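Long-range contacts in L-threonine-O-3-phosphate decarboxylase (Porphyromonas gingivalis, PDB 3FKD), which probably binds pyridoxal 5'-phosphate and probably decarboxylates L-threonine O-3-phosphate, as a member of the class I/II aminotransferase family: residues 118-122 / 142-146; 260-264 / 328-332; 278-284 / 316-322; 291-296 / 334-338. Residues are numbered along the deposited sequence.

Interaction 1 (118-122 / 142-146)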
loop_
_atom_site.group_PDB
_atom_site.type_symbol
_atom_site.label_atom_id
_atom_site.label_comp_id
_atom_site.label_asym_id
_atom_site.label_seq_id
_atom_site.Cartn_x
_atom_site.Cartn_y
_atom_site.Cartn_z
ATOM N N SER A 118 -18.884 -7.323 -22.154
ATOM C CA SER A 118 -17.610 -7.181 -22.853
ATOM C C SER A 118 -17.605 -7.838 -24.247
ATOM O O SER A 118 -16.862 -7.409 -25.143
ATOM C CB SER A 118 -16.436 -7.691 -22.006
ATOM O OG SER A 118 -16.643 -9.008 -21.553
ATOM N N ASN A 119 -18.429 -8.855 -24.469
ATOM C CA ASN A 119 -18.389 -9.434 -25.810
ATOM C C ASN A 119 -19.512 -8.999 -26.727
ATOM O O ASN A 119 -19.962 -9.722 -27.607
ATOM C CB ASN A 119 -18.133 -10.935 -25.795
ATOM C CG ASN A 119 -16.632 -11.248 -25.727
ATOM O OD1 ASN A 119 -15.843 -10.785 -26.578
ATOM N ND2 ASN A 119 -16.226 -12.012 -24.708
ATOM N N GLU A 120 -19.936 -7.770 -26.490
ATOM C CA GLU A 120 -20.813 -7.055 -27.380
ATOM C C GLU A 120 -20.043 -5.758 -27.548
ATOM O O GLU A 120 -19.127 -5.474 -26.772
ATOM C CB GLU A 120 -22.192 -6.938 -26.742
ATOM C CG GLU A 120 -22.562 -8.311 -26.097
ATOM C CD GLU A 120 -24.048 -8.498 -25.786
ATOM O OE1 GLU A 120 -24.829 -7.539 -26.027
ATOM O OE2 GLU A 120 -24.423 -9.603 -25.285
ATOM N N ASP A 121 -20.315 -5.022 -28.610
ATOM C CA ASP A 121 -19.380 -3.986 -29.001
ATOM C C ASP A 121 -19.588 -2.795 -28.099
ATOM O O ASP A 121 -20.651 -2.172 -28.127
ATOM C CB ASP A 121 -19.588 -3.595 -30.457
ATOM C CG ASP A 121 -18.643 -2.511 -30.915
ATOM O OD1 ASP A 121 -17.756 -2.125 -30.127
ATOM O OD2 ASP A 121 -18.789 -2.041 -32.065
ATOM N N ILE A 122 -18.581 -2.486 -27.289
ATOM C CA ILE A 122 -18.683 -1.367 -26.386
ATOM C C ILE A 122 -18.795 -0.038 -27.138
ATOM O O ILE A 122 -19.292 0.960 -26.600
ATOM C CB ILE A 122 -17.519 -1.378 -25.401
ATOM C CG1 ILE A 122 -16.223 -1.713 -26.135
ATOM C CG2 ILE A 122 -17.751 -2.462 -24.347
ATOM C CD1 ILE A 122 -15.706 -0.605 -27.022
ATOM N N ASP A 142 -12.102 -12.808 -19.632
ATOM C CA ASP A 142 -12.553 -13.100 -21.000
ATOM C C ASP A 142 -11.471 -13.274 -22.034
ATOM O O ASP A 142 -11.610 -14.046 -22.977
ATOM C CB ASP A 142 -13.297 -11.862 -21.500
ATOM C CG ASP A 142 -14.724 -12.056 -21.496
ATOM O OD1 ASP A 142 -15.092 -13.222 -21.275
ATOM O OD2 ASP A 142 -15.473 -11.079 -21.683
ATOM N N GLY A 143 -10.455 -12.422 -21.912
ATOM C CA GLY A 143 -9.447 -12.263 -22.940
ATOM C C GLY A 143 -9.975 -11.425 -24.082
ATOM O O GLY A 143 -9.396 -11.429 -25.163
ATOM N N ARG A 144 -11.079 -10.727 -23.875
ATOM C CA ARG A 144 -11.643 -9.924 -24.948
ATOM C C ARG A 144 -10.626 -8.875 -25.330
ATOM O O ARG A 144 -10.035 -8.261 -24.478
ATOM C CB ARG A 144 -12.956 -9.282 -24.518
ATOM C CG ARG A 144 -13.671 -8.542 -25.620
ATOM C CD ARG A 144 -13.294 -7.050 -25.717
ATOM N NE ARG A 144 -12.964 -6.417 -24.427
ATOM C CZ ARG A 144 -13.812 -5.723 -23.665
ATOM N NH1 ARG A 144 -15.078 -5.566 -24.056
ATOM N NH2 ARG A 144 -13.397 -5.179 -22.510
ATOM N N LEU A 145 -10.388 -8.686 -26.614
ATOM C CA LEU A 145 -9.358 -7.747 -27.042
ATOM C C LEU A 145 -9.932 -6.824 -28.093
ATOM O O LEU A 145 -10.447 -7.277 -29.115
ATOM C CB LEU A 145 -8.119 -8.480 -27.585
ATOM C CG LEU A 145 -6.852 -7.636 -27.908
ATOM C CD1 LEU A 145 -6.043 -7.354 -26.684
ATOM C CD2 LEU A 145 -5.918 -8.304 -28.965
ATOM N N LEU A 146 -9.847 -5.530 -27.815
ATOM C CA LEU A 146 -10.217 -4.470 -28.734
ATOM C C LEU A 146 -8.962 -4.020 -29.478
ATOM O O LEU A 146 -7.852 -4.045 -28.926
ATOM C CB LEU A 146 -10.770 -3.291 -27.940
ATOM C CG LEU A 146 -11.907 -3.691 -27.025
ATOM C CD1 LEU A 146 -12.342 -2.525 -26.118
ATOM C CD2 LEU A 146 -13.033 -4.185 -27.902
HETATM O O HOH W 1 -17.762 -12.576 -22.004
#
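Arg144 loses the most surface here, followed by Ser118 and Asp142, and these three residues explain how the two loops meet. The Arg144 side chain reaches across so that Ser118 CB lies over one face of its guanidinium, 3.2 Å from Arg144 NH1. That same NH1 makes a weak hydrogen bond to Ser118 O at 2.8 Å, bent to 126° at the hydrogen. Ser118 also works through its hydroxyl: OG donates to Asp142 OD2 over a very short 2.4 Å, and Ile96 O is also a hydrogen-bonding neighbour of this one hydroxyl. Asp142 OD2 in turn accepts a hydrogen bond from water 1 at 2.8 Å; the water takes one from Asn119 ND2 at 3.2 Å, so Asn119 is tied to the carboxylate through solvent. Past the arginine, Ile122 CG1 meets Leu146 CD1 at 4.0 Å, and helix 148-157 covers this apolar end through Leu154 and Ile151. The contact joins the loop leaving edge strand 112-117 of the seven-stranded sheet to the one leaving strand 132-136. No salt bridge links the loops; a very short hydroxyl-carboxylate bond, a weak arginine bond and a water bridge join them, with an apolar patch alongside.

Interaction 2 (260-264 / 328-332)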
loop_
_atom_site.group_PDB
_atom_site.type_symbol
_atom_site.label_atom_id
_atom_site.label_comp_id
_atom_site.label_asym_id
_atom_site.label_seq_id
_atom_site.Cartn_x
_atom_site.Cartn_y
_atom_site.Cartn_z
ATOM N N PHE A 260 -3.529 -25.684 -26.305
ATOM C CA PHE A 260 -4.267 -25.993 -25.086
ATOM C C PHE A 260 -5.779 -25.929 -25.329
ATOM O O PHE A 260 -6.504 -26.839 -24.930
ATOM C CB PHE A 260 -3.843 -25.046 -23.970
ATOM C CG PHE A 260 -4.241 -25.491 -22.574
ATOM C CD1 PHE A 260 -4.656 -26.779 -22.322
ATOM C CD2 PHE A 260 -4.126 -24.616 -21.507
ATOM C CE1 PHE A 260 -4.985 -27.179 -21.048
ATOM C CE2 PHE A 260 -4.450 -25.028 -20.247
ATOM C CZ PHE A 260 -4.895 -26.312 -20.022
ATOM N N ILE A 261 -6.239 -24.874 -26.006
ATOM C CA ILE A 261 -7.660 -24.668 -26.254
ATOM C C ILE A 261 -8.277 -25.699 -27.201
ATOM O O ILE A 261 -9.421 -26.119 -27.021
ATOM C CB ILE A 261 -7.948 -23.234 -26.740
ATOM C CG1 ILE A 261 -7.631 -22.226 -25.598
ATOM C CG2 ILE A 261 -9.402 -23.120 -27.166
ATOM C CD1 ILE A 261 -7.808 -20.749 -25.952
ATOM N N THR A 262 -7.497 -26.107 -28.193
ATOM C CA THR A 262 -7.857 -27.135 -29.149
ATOM C C THR A 262 -8.114 -28.457 -28.451
ATOM O O THR A 262 -9.156 -29.110 -28.657
ATOM C CB THR A 262 -6.704 -27.356 -30.138
ATOM O OG1 THR A 262 -6.464 -26.150 -30.885
ATOM C CG2 THR A 262 -7.015 -28.515 -31.066
ATOM N N ALA A 263 -7.151 -28.888 -27.656
ATOM C CA ALA A 263 -7.344 -30.094 -26.882
ATOM C C ALA A 263 -8.558 -29.942 -25.971
ATOM O O ALA A 263 -9.385 -30.853 -25.915
ATOM C CB ALA A 263 -6.114 -30.446 -26.095
ATOM N N LEU A 264 -8.704 -28.802 -25.282
ATOM C CA LEU A 264 -9.857 -28.653 -24.425
ATOM C C LEU A 264 -11.224 -28.779 -25.142
ATOM O O LEU A 264 -12.157 -29.388 -24.600
ATOM C CB LEU A 264 -9.789 -27.378 -23.582
ATOM C CG LEU A 264 -8.798 -27.435 -22.402
ATOM C CD1 LEU A 264 -8.596 -26.080 -21.807
ATOM C CD2 LEU A 264 -9.165 -28.430 -21.331
ATOM N N ASN A 328 0.054 -28.746 -19.270
ATOM C CA ASN A 328 -1.207 -28.573 -19.967
ATOM C C ASN A 328 -1.718 -29.948 -20.363
ATOM O O ASN A 328 -2.880 -30.277 -20.166
ATOM C CB ASN A 328 -1.053 -27.680 -21.214
ATOM C CG ASN A 328 -0.608 -26.268 -20.883
ATOM O OD1 ASN A 328 -0.725 -25.817 -19.746
ATOM N ND2 ASN A 328 -0.093 -25.557 -21.891
ATOM N N GLN A 329 -0.818 -30.760 -20.903
ATOM C CA GLN A 329 -1.179 -32.100 -21.332
ATOM C C GLN A 329 -1.772 -32.840 -20.126
ATOM O O GLN A 329 -2.877 -33.385 -20.171
ATOM C CB GLN A 329 0.048 -32.819 -21.913
ATOM C CG GLN A 329 -0.252 -34.131 -22.655
ATOM C CD GLN A 329 -0.968 -33.939 -24.013
ATOM O OE1 GLN A 329 -1.631 -32.910 -24.246
ATOM N NE2 GLN A 329 -0.834 -34.939 -24.914
ATOM N N LEU A 330 -1.047 -32.797 -19.024
ATOM C CA LEU A 330 -1.444 -33.480 -17.813
ATOM C C LEU A 330 -2.704 -32.884 -17.143
ATOM O O LEU A 330 -3.355 -33.540 -16.318
ATOM C CB LEU A 330 -0.271 -33.452 -16.863
ATOM C CG LEU A 330 -0.467 -34.081 -15.501
ATOM C CD1 LEU A 330 -1.223 -35.395 -15.644
ATOM C CD2 LEU A 330 0.920 -34.257 -14.857
ATOM N N PHE A 331 -3.058 -31.655 -17.500
ATOM C CA PHE A 331 -4.285 -31.063 -17.001
ATOM C C PHE A 331 -5.481 -31.573 -17.802
ATOM O O PHE A 331 -6.586 -31.695 -17.289
ATOM C CB PHE A 331 -4.183 -29.535 -17.050
ATOM C CG PHE A 331 -5.487 -28.830 -16.880
ATOM C CD1 PHE A 331 -5.731 -28.070 -15.758
ATOM C CD2 PHE A 331 -6.466 -28.907 -17.854
ATOM C CE1 PHE A 331 -6.942 -27.397 -15.608
ATOM C CE2 PHE A 331 -7.678 -28.258 -17.711
ATOM C CZ PHE A 331 -7.917 -27.503 -16.596
ATOM N N ILE A 332 -5.244 -31.876 -19.073
ATOM C CA ILE A 332 -6.274 -32.467 -19.921
ATOM C C ILE A 332 -6.755 -33.866 -19.449
ATOM O O ILE A 332 -7.935 -34.175 -19.521
ATOM C CB ILE A 332 -5.797 -32.562 -21.363
ATOM C CG1 ILE A 332 -5.528 -31.175 -21.912
ATOM C CG2 ILE A 332 -6.840 -33.310 -22.225
ATOM C CD1 ILE A 332 -6.740 -30.573 -22.526
#
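Phe260 does most of the work for helix 260-264. Asn328 lies over one face of its ring, with Asn328 CB 3.9 Å from the Phe260 ring centroid and only 12° off the ring normal, a CH-pi contact. The edge of the same ring points at the face of Phe331 in an offset edge-to-face pair, with centroids 5.5 Å apart and planes at 86°. One turn on, Ala263 CB meets Ile332 CD1 at 3.6 Å, its small side chain leaving room for the isoleucine. Leu264 closes the row: its CD2 is 3.4 Å from Ile332 CD1 and 3.9 Å from Phe331 CE2, at the edge of that ring. The segment axes run nearly parallel, 13° apart and 10.4 Å at closest approach. Both helices lie against the small sheet, Phe260 and Phe331 touching Ile320 and Leu264 touching Val272. Helices side by side on one face of a mixed sheet are characteristic of the small domain of class I/II aminotransferase-type folds.

Interaction 3 (278-284 / 316-322)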
loop_
_atom_site.group_PDB
_atom_site.type_symbol
_atom_site.label_atom_id
_atom_site.label_comp_id
_atom_site.label_asym_id
_atom_site.label_seq_id
_atom_site.Cartn_x
_atom_site.Cartn_y
_atom_site.Cartn_z
ATOM N N THR A 278 -3.434 -15.231 -23.171
ATOM C CA THR A 278 -2.951 -16.520 -22.664
ATOM C C THR A 278 -3.728 -17.122 -21.474
ATOM O O THR A 278 -3.383 -18.194 -20.970
ATOM C CB THR A 278 -1.494 -16.431 -22.301
ATOM O OG1 THR A 278 -1.361 -15.391 -21.350
ATOM C CG2 THR A 278 -0.678 -16.034 -23.497
ATOM N N PHE A 279 -4.766 -16.440 -21.033
ATOM C CA PHE A 279 -5.739 -17.080 -20.157
ATOM C C PHE A 279 -7.125 -16.980 -20.817
ATOM O O PHE A 279 -7.313 -16.197 -21.743
ATOM C CB PHE A 279 -5.745 -16.410 -18.779
ATOM C CG PHE A 279 -5.932 -14.929 -18.842
ATOM C CD1 PHE A 279 -7.193 -14.389 -18.916
ATOM C CD2 PHE A 279 -4.827 -14.078 -18.848
ATOM C CE1 PHE A 279 -7.358 -13.030 -19.003
ATOM C CE2 PHE A 279 -4.982 -12.715 -18.926
ATOM C CZ PHE A 279 -6.228 -12.176 -18.990
ATOM N N PHE A 280 -8.094 -17.744 -20.316
ATOM C CA PHE A 280 -9.399 -17.891 -20.988
ATOM C C PHE A 280 -10.452 -18.487 -20.043
ATOM O O PHE A 280 -10.128 -19.135 -19.061
ATOM C CB PHE A 280 -9.258 -18.791 -22.270
ATOM C CG PHE A 280 -8.581 -20.100 -21.995
ATOM C CD1 PHE A 280 -9.298 -21.170 -21.476
ATOM C CD2 PHE A 280 -7.214 -20.238 -22.168
ATOM C CE1 PHE A 280 -8.682 -22.358 -21.182
ATOM C CE2 PHE A 280 -6.586 -21.414 -21.854
ATOM C CZ PHE A 280 -7.335 -22.496 -21.376
ATOM N N LEU A 281 -11.719 -18.280 -20.361
ATOM C CA LEU A 281 -12.821 -18.944 -19.667
ATOM C C LEU A 281 -13.134 -20.359 -20.290
ATOM O O LEU A 281 -13.174 -20.542 -21.514
ATOM C CB LEU A 281 -14.047 -18.016 -19.727
ATOM C CG LEU A 281 -14.529 -17.083 -18.607
ATOM C CD1 LEU A 281 -13.603 -16.838 -17.443
ATOM C CD2 LEU A 281 -14.974 -15.765 -19.198
ATOM N N LEU A 282 -13.317 -21.370 -19.452
ATOM C CA LEU A 282 -14.028 -22.537 -19.928
ATOM C C LEU A 282 -15.346 -22.814 -19.163
ATOM O O LEU A 282 -15.466 -22.572 -17.949
ATOM C CB LEU A 282 -13.120 -23.767 -20.047
ATOM C CG LEU A 282 -12.870 -24.816 -18.965
ATOM C CD1 LEU A 282 -14.158 -25.307 -18.247
ATOM C CD2 LEU A 282 -12.149 -25.986 -19.647
ATOM N N ARG A 283 -16.336 -23.302 -19.910
ATOM C CA ARG A 283 -17.658 -23.630 -19.360
ATOM C C ARG A 283 -17.854 -25.128 -19.235
ATOM O O ARG A 283 -17.638 -25.875 -20.199
ATOM C CB ARG A 283 -18.751 -23.078 -20.269
ATOM C CG ARG A 283 -20.031 -22.706 -19.558
ATOM C CD ARG A 283 -21.117 -22.429 -20.569
ATOM N NE ARG A 283 -21.991 -21.359 -20.097
ATOM C CZ ARG A 283 -23.240 -21.538 -19.693
ATOM N NH1 ARG A 283 -23.960 -20.511 -19.263
ATOM N NH2 ARG A 283 -23.763 -22.758 -19.717
ATOM N N LEU A 284 -18.227 -25.576 -18.046
ATOM C CA LEU A 284 -18.685 -26.940 -17.894
ATOM C C LEU A 284 -20.128 -27.039 -18.370
ATOM O O LEU A 284 -20.966 -26.291 -17.899
ATOM C CB LEU A 284 -18.597 -27.367 -16.445
ATOM C CG LEU A 284 -17.196 -27.269 -15.864
ATOM C CD1 LEU A 284 -17.123 -28.048 -14.578
ATOM C CD2 LEU A 284 -16.222 -27.843 -16.837
ATOM N N SER A 316 -20.831 -22.445 -13.632
ATOM C CA SER A 316 -20.332 -23.336 -14.668
ATOM C C SER A 316 -18.984 -22.859 -15.233
ATOM O O SER A 316 -18.382 -23.558 -16.037
ATOM C CB SER A 316 -21.352 -23.465 -15.792
ATOM O OG SER A 316 -21.567 -22.224 -16.440
ATOM N N TYR A 317 -18.528 -21.666 -14.812
ATOM C CA TYR A 317 -17.325 -21.054 -15.385
ATOM C C TYR A 317 -16.052 -21.140 -14.519
ATOM O O TYR A 317 -16.080 -20.844 -13.330
ATOM C CB TYR A 317 -17.569 -19.595 -15.732
ATOM C CG TYR A 317 -18.459 -19.376 -16.918
ATOM C CD1 TYR A 317 -19.846 -19.254 -16.759
ATOM C CD2 TYR A 317 -17.936 -19.236 -18.190
ATOM C CE1 TYR A 317 -20.685 -19.030 -17.826
ATOM C CE2 TYR A 317 -18.785 -19.023 -19.276
ATOM C CZ TYR A 317 -20.165 -18.910 -19.074
ATOM O OH TYR A 317 -21.024 -18.701 -20.125
ATOM N N VAL A 318 -14.948 -21.548 -15.143
ATOM C CA VAL A 318 -13.619 -21.405 -14.550
ATOM C C VAL A 318 -12.713 -20.572 -15.454
ATOM O O VAL A 318 -12.865 -20.571 -16.671
ATOM C CB VAL A 318 -12.941 -22.772 -14.258
ATOM C CG1 VAL A 318 -13.835 -23.634 -13.412
ATOM C CG2 VAL A 318 -12.584 -23.483 -15.538
ATOM N N ARG A 319 -11.780 -19.846 -14.851
ATOM C CA ARG A 319 -10.736 -19.176 -15.614
ATOM C C ARG A 319 -9.482 -20.055 -15.571
ATOM O O ARG A 319 -9.091 -20.508 -14.496
ATOM C CB ARG A 319 -10.427 -17.767 -15.041
ATOM C CG ARG A 319 -9.588 -16.882 -15.998
ATOM C CD ARG A 319 -9.173 -15.591 -15.409
ATOM N NE ARG A 319 -8.413 -15.854 -14.210
ATOM C CZ ARG A 319 -8.314 -15.030 -13.174
ATOM N NH1 ARG A 319 -8.919 -13.837 -13.182
ATOM N NH2 ARG A 319 -7.588 -15.407 -12.142
ATOM N N ILE A 320 -8.872 -20.287 -16.734
ATOM C CA ILE A 320 -7.644 -21.072 -16.841
ATOM C C ILE A 320 -6.504 -20.331 -17.575
ATOM O O ILE A 320 -6.706 -19.856 -18.699
ATOM C CB ILE A 320 -7.876 -22.358 -17.632
ATOM C CG1 ILE A 320 -9.142 -23.094 -17.173
ATOM C CG2 ILE A 320 -6.626 -23.254 -17.600
ATOM C CD1 ILE A 320 -8.896 -24.172 -16.182
ATOM N N THR A 321 -5.319 -20.237 -16.947
ATOM C CA THR A 321 -4.122 -19.741 -17.620
ATOM C C THR A 321 -3.204 -20.855 -18.113
ATOM O O THR A 321 -2.743 -21.683 -17.332
ATOM C CB THR A 321 -3.259 -18.838 -16.700
ATOM O OG1 THR A 321 -4.103 -17.889 -16.059
ATOM C CG2 THR A 321 -2.149 -18.112 -17.504
ATOM N N THR A 322 -2.910 -20.836 -19.405
ATOM C CA THR A 322 -1.915 -21.727 -20.012
ATOM C C THR A 322 -0.590 -21.797 -19.234
ATOM O O THR A 322 0.104 -20.810 -19.089
ATOM C CB THR A 322 -1.639 -21.264 -21.435
ATOM O OG1 THR A 322 -2.880 -21.194 -22.141
ATOM C CG2 THR A 322 -0.575 -22.164 -22.171
#
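Strands 279-284 and 317-321 run antiparallel, and their backbone bonding is regular. The hydrogen-bonded pairs are Phe280 with Ile320 (Phe280 N to Ile320 O 3.0 Å, Ile320 N to Phe280 O 2.9 Å) and Leu282 with Val318 (Leu282 N to Val318 O 2.9 Å, Val318 N to Leu282 O 3.0 Å). The ladder is extended at its ends by Leu284 N to Ser316 O at 2.9 Å and Thr322 N to Thr278 O at 3.1 Å. Between these rungs, residues turn their backbone groups outward: Leu281 and Arg283 bond to His273 and Glu271, while Tyr317, Arg319 and Thr321 bond to Ala307, Arg305 and Phe20. The clear side-chain bond across the pair is Arg283 NE to Tyr317 OH at 2.8 Å. Arg283 CG also lies over the face of the Tyr317 ring, 4.0 Å from its centroid. Other polar ends look outside: Arg319 to Ser21 O and, weakly, Asn140; Thr321 OG1 to Thr22 O; Ser316 OG to Asp314; Thr322 OG1 to Thr257. On the opposite face Phe280, Leu282, Val318 and Ile320 are apolar, Leu282 CD1 touching Val318 CG2 at 3.6 Å, and helix 325-339 packs there through Phe331 and Leu335. These are adjacent inner strands of the mixed small-domain sheet, helix-covered on one face, as in fold-type I PLP enzymes.

Interaction 4 (291-296 / 334-338)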
loop_
_atom_site.group_PDB
_atom_site.type_symbol
_atom_site.label_atom_id
_atom_site.label_comp_id
_atom_site.label_asym_id
_atom_site.label_seq_id
_atom_site.Cartn_x
_atom_site.Cartn_y
_atom_site.Cartn_z
ATOM N N GLU A 291 -17.133 -27.630 -7.793
ATOM C CA GLU A 291 -16.856 -29.067 -7.933
ATOM C C GLU A 291 -15.529 -29.359 -8.643
ATOM O O GLU A 291 -14.707 -30.097 -8.138
ATOM C CB GLU A 291 -17.977 -29.780 -8.673
ATOM C CG GLU A 291 -19.193 -30.101 -7.833
ATOM C CD GLU A 291 -20.368 -30.612 -8.695
ATOM O OE1 GLU A 291 -20.105 -31.153 -9.809
ATOM O OE2 GLU A 291 -21.543 -30.471 -8.268
ATOM N N LEU A 292 -15.343 -28.782 -9.822
ATOM C CA LEU A 292 -14.133 -29.008 -10.608
ATOM C C LEU A 292 -12.852 -28.636 -9.863
ATOM O O LEU A 292 -11.871 -29.386 -9.921
ATOM C CB LEU A 292 -14.187 -28.275 -11.953
ATOM C CG LEU A 292 -13.062 -28.595 -12.957
ATOM C CD1 LEU A 292 -12.906 -30.100 -13.235
ATOM C CD2 LEU A 292 -13.293 -27.861 -14.263
ATOM N N LYS A 293 -12.882 -27.504 -9.156
ATOM C CA LYS A 293 -11.696 -26.918 -8.535
ATOM C C LYS A 293 -11.181 -27.724 -7.334
ATOM O O LYS A 293 -9.973 -27.786 -7.071
ATOM C CB LYS A 293 -11.981 -25.462 -8.106
ATOM C CG LYS A 293 -10.938 -24.869 -7.180
ATOM C CD LYS A 293 -11.349 -23.496 -6.610
ATOM C CE LYS A 293 -10.206 -22.836 -5.768
ATOM N NZ LYS A 293 -10.763 -21.857 -4.805
ATOM N N LYS A 294 -12.114 -28.306 -6.599
ATOM C CA LYS A 294 -11.806 -29.147 -5.456
ATOM C C LYS A 294 -11.147 -30.486 -5.863
ATOM O O LYS A 294 -10.241 -30.989 -5.193
ATOM C CB LYS A 294 -13.094 -29.394 -4.689
ATOM C CG LYS A 294 -12.938 -30.295 -3.515
ATOM C CD LYS A 294 -14.162 -31.199 -3.353
ATOM C CE LYS A 294 -14.290 -31.695 -1.928
ATOM N NZ LYS A 294 -14.858 -30.616 -1.077
ATOM N N TYR A 295 -11.619 -31.045 -6.970
ATOM C CA TYR A 295 -11.118 -32.301 -7.532
ATOM C C TYR A 295 -9.678 -32.159 -8.084
ATOM O O TYR A 295 -8.751 -32.824 -7.628
ATOM C CB TYR A 295 -12.071 -32.690 -8.655
ATOM C CG TYR A 295 -11.683 -33.904 -9.458
ATOM C CD1 TYR A 295 -12.086 -35.179 -9.053
ATOM C CD2 TYR A 295 -10.950 -33.786 -10.639
ATOM C CE1 TYR A 295 -11.760 -36.304 -9.778
ATOM C CE2 TYR A 295 -10.610 -34.911 -11.372
ATOM C CZ TYR A 295 -11.025 -36.171 -10.932
ATOM O OH TYR A 295 -10.704 -37.311 -11.632
HETATM N N MSE A 296 -9.524 -31.284 -9.072
HETATM C CA MSE A 296 -8.248 -30.881 -9.597
HETATM C C MSE A 296 -7.204 -30.595 -8.498
HETATM O O MSE A 296 -6.051 -30.959 -8.626
HETATM C CB MSE A 296 -8.450 -29.661 -10.491
HETATM C CG MSE A 296 -9.411 -29.906 -11.632
HETATM SE SE MSE A 296 -8.736 -31.287 -12.894
HETATM C CE MSE A 296 -7.384 -30.173 -13.808
ATOM N N ALA A 334 -6.369 -34.917 -16.240
ATOM C CA ALA A 334 -6.985 -34.538 -14.990
ATOM C C ALA A 334 -8.447 -34.198 -15.240
ATOM O O ALA A 334 -9.332 -34.677 -14.548
ATOM C CB ALA A 334 -6.255 -33.356 -14.395
ATOM N N LEU A 335 -8.702 -33.375 -16.244
ATOM C CA LEU A 335 -10.060 -32.956 -16.557
ATOM C C LEU A 335 -10.957 -34.111 -17.126
ATOM O O LEU A 335 -12.077 -34.371 -16.637
ATOM C CB LEU A 335 -10.004 -31.748 -17.501
ATOM C CG LEU A 335 -11.320 -31.082 -17.898
ATOM C CD1 LEU A 335 -12.137 -30.797 -16.678
ATOM C CD2 LEU A 335 -11.030 -29.825 -18.696
ATOM N N GLU A 336 -10.455 -34.777 -18.158
ATOM C CA GLU A 336 -11.112 -35.928 -18.755
ATOM C C GLU A 336 -11.569 -36.891 -17.672
ATOM O O GLU A 336 -12.699 -37.383 -17.682
ATOM C CB GLU A 336 -10.151 -36.635 -19.708
ATOM C CG GLU A 336 -10.861 -37.492 -20.691
ATOM C CD GLU A 336 -10.072 -37.667 -21.990
ATOM O OE1 GLU A 336 -8.907 -37.163 -22.058
ATOM O OE2 GLU A 336 -10.631 -38.302 -22.932
ATOM N N THR A 337 -10.682 -37.138 -16.723
ATOM C CA THR A 337 -10.989 -38.002 -15.607
ATOM C C THR A 337 -12.175 -37.487 -14.787
ATOM O O THR A 337 -13.009 -38.258 -14.300
ATOM C CB THR A 337 -9.752 -38.143 -14.735
ATOM O OG1 THR A 337 -8.772 -38.859 -15.487
ATOM C CG2 THR A 337 -10.060 -38.925 -13.485
ATOM N N PHE A 338 -12.231 -36.172 -14.634
ATOM C CA PHE A 338 -13.353 -35.541 -13.977
ATOM C C PHE A 338 -14.650 -35.835 -14.750
ATOM O O PHE A 338 -15.582 -36.424 -14.232
ATOM C CB PHE A 338 -13.140 -34.031 -13.846
ATOM C CG PHE A 338 -14.301 -33.309 -13.179
ATOM C CD1 PHE A 338 -14.512 -33.421 -11.809
ATOM C CD2 PHE A 338 -15.184 -32.534 -13.925
ATOM C CE1 PHE A 338 -15.568 -32.768 -11.198
ATOM C CE2 PHE A 338 -16.247 -31.884 -13.317
ATOM C CZ PHE A 338 -16.442 -32.003 -11.956
#
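Phe338 turns the edge of its ring onto the face of Tyr295, centroids 5.2 Å apart and planes at 60°, while Leu292 CD1 sits over a face of Phe338, 3.6 Å from its centroid in a CH-pi contact. Phe338 therefore fits between a leucine and a tyrosine of helix 291-296, and it gives up more surface than any other residue of the pair. Leu292 CD1 also touches Leu335 CD1 at 3.6 Å. Farther along, the selenomethionine Met296 brings CE within 3.4 Å of Ala334 CB, with Met296 SE 3.9 Å from Leu335 N. The segment axes cross at 123° and come no closer than 10.5 Å. Strand 279-284 joins in through Leu284, which touches both Leu292 and Phe338, and through Leu282, which meets Leu335. Tyr295, beside Lys341, and Phe338 remain partly exposed. No hydrogen bond or salt bridge spans the two segments, so cohesion here comes from aromatic and aliphatic shape fit, with burial strongest on the side toward the sheet.

Interaction 3 is a buried strand pair of the sheet against which the helices of interactions 2 and 4 pack. Both of those use helix 325-339, which follows strand 317-321, and they touch where Phe331 CD1 lies 3.3 Å from Met296 CE. Interaction 2 is largely buried, whereas interaction 4 is only partly so, yet both rely on aromatic and aliphatic side chains without a hydrogen bond between their segments. Interaction 3 instead depends on backbone hydrogen bonding. Interaction 1 belongs to loops of the other, seven-stranded sheet: buried as well, but polar and partly water-mediated. It meets interaction 3 where Asp142 OD1 approaches Leu281 CD2 at 3.3 Å, and its centre is about 28 Å from that of interaction 4.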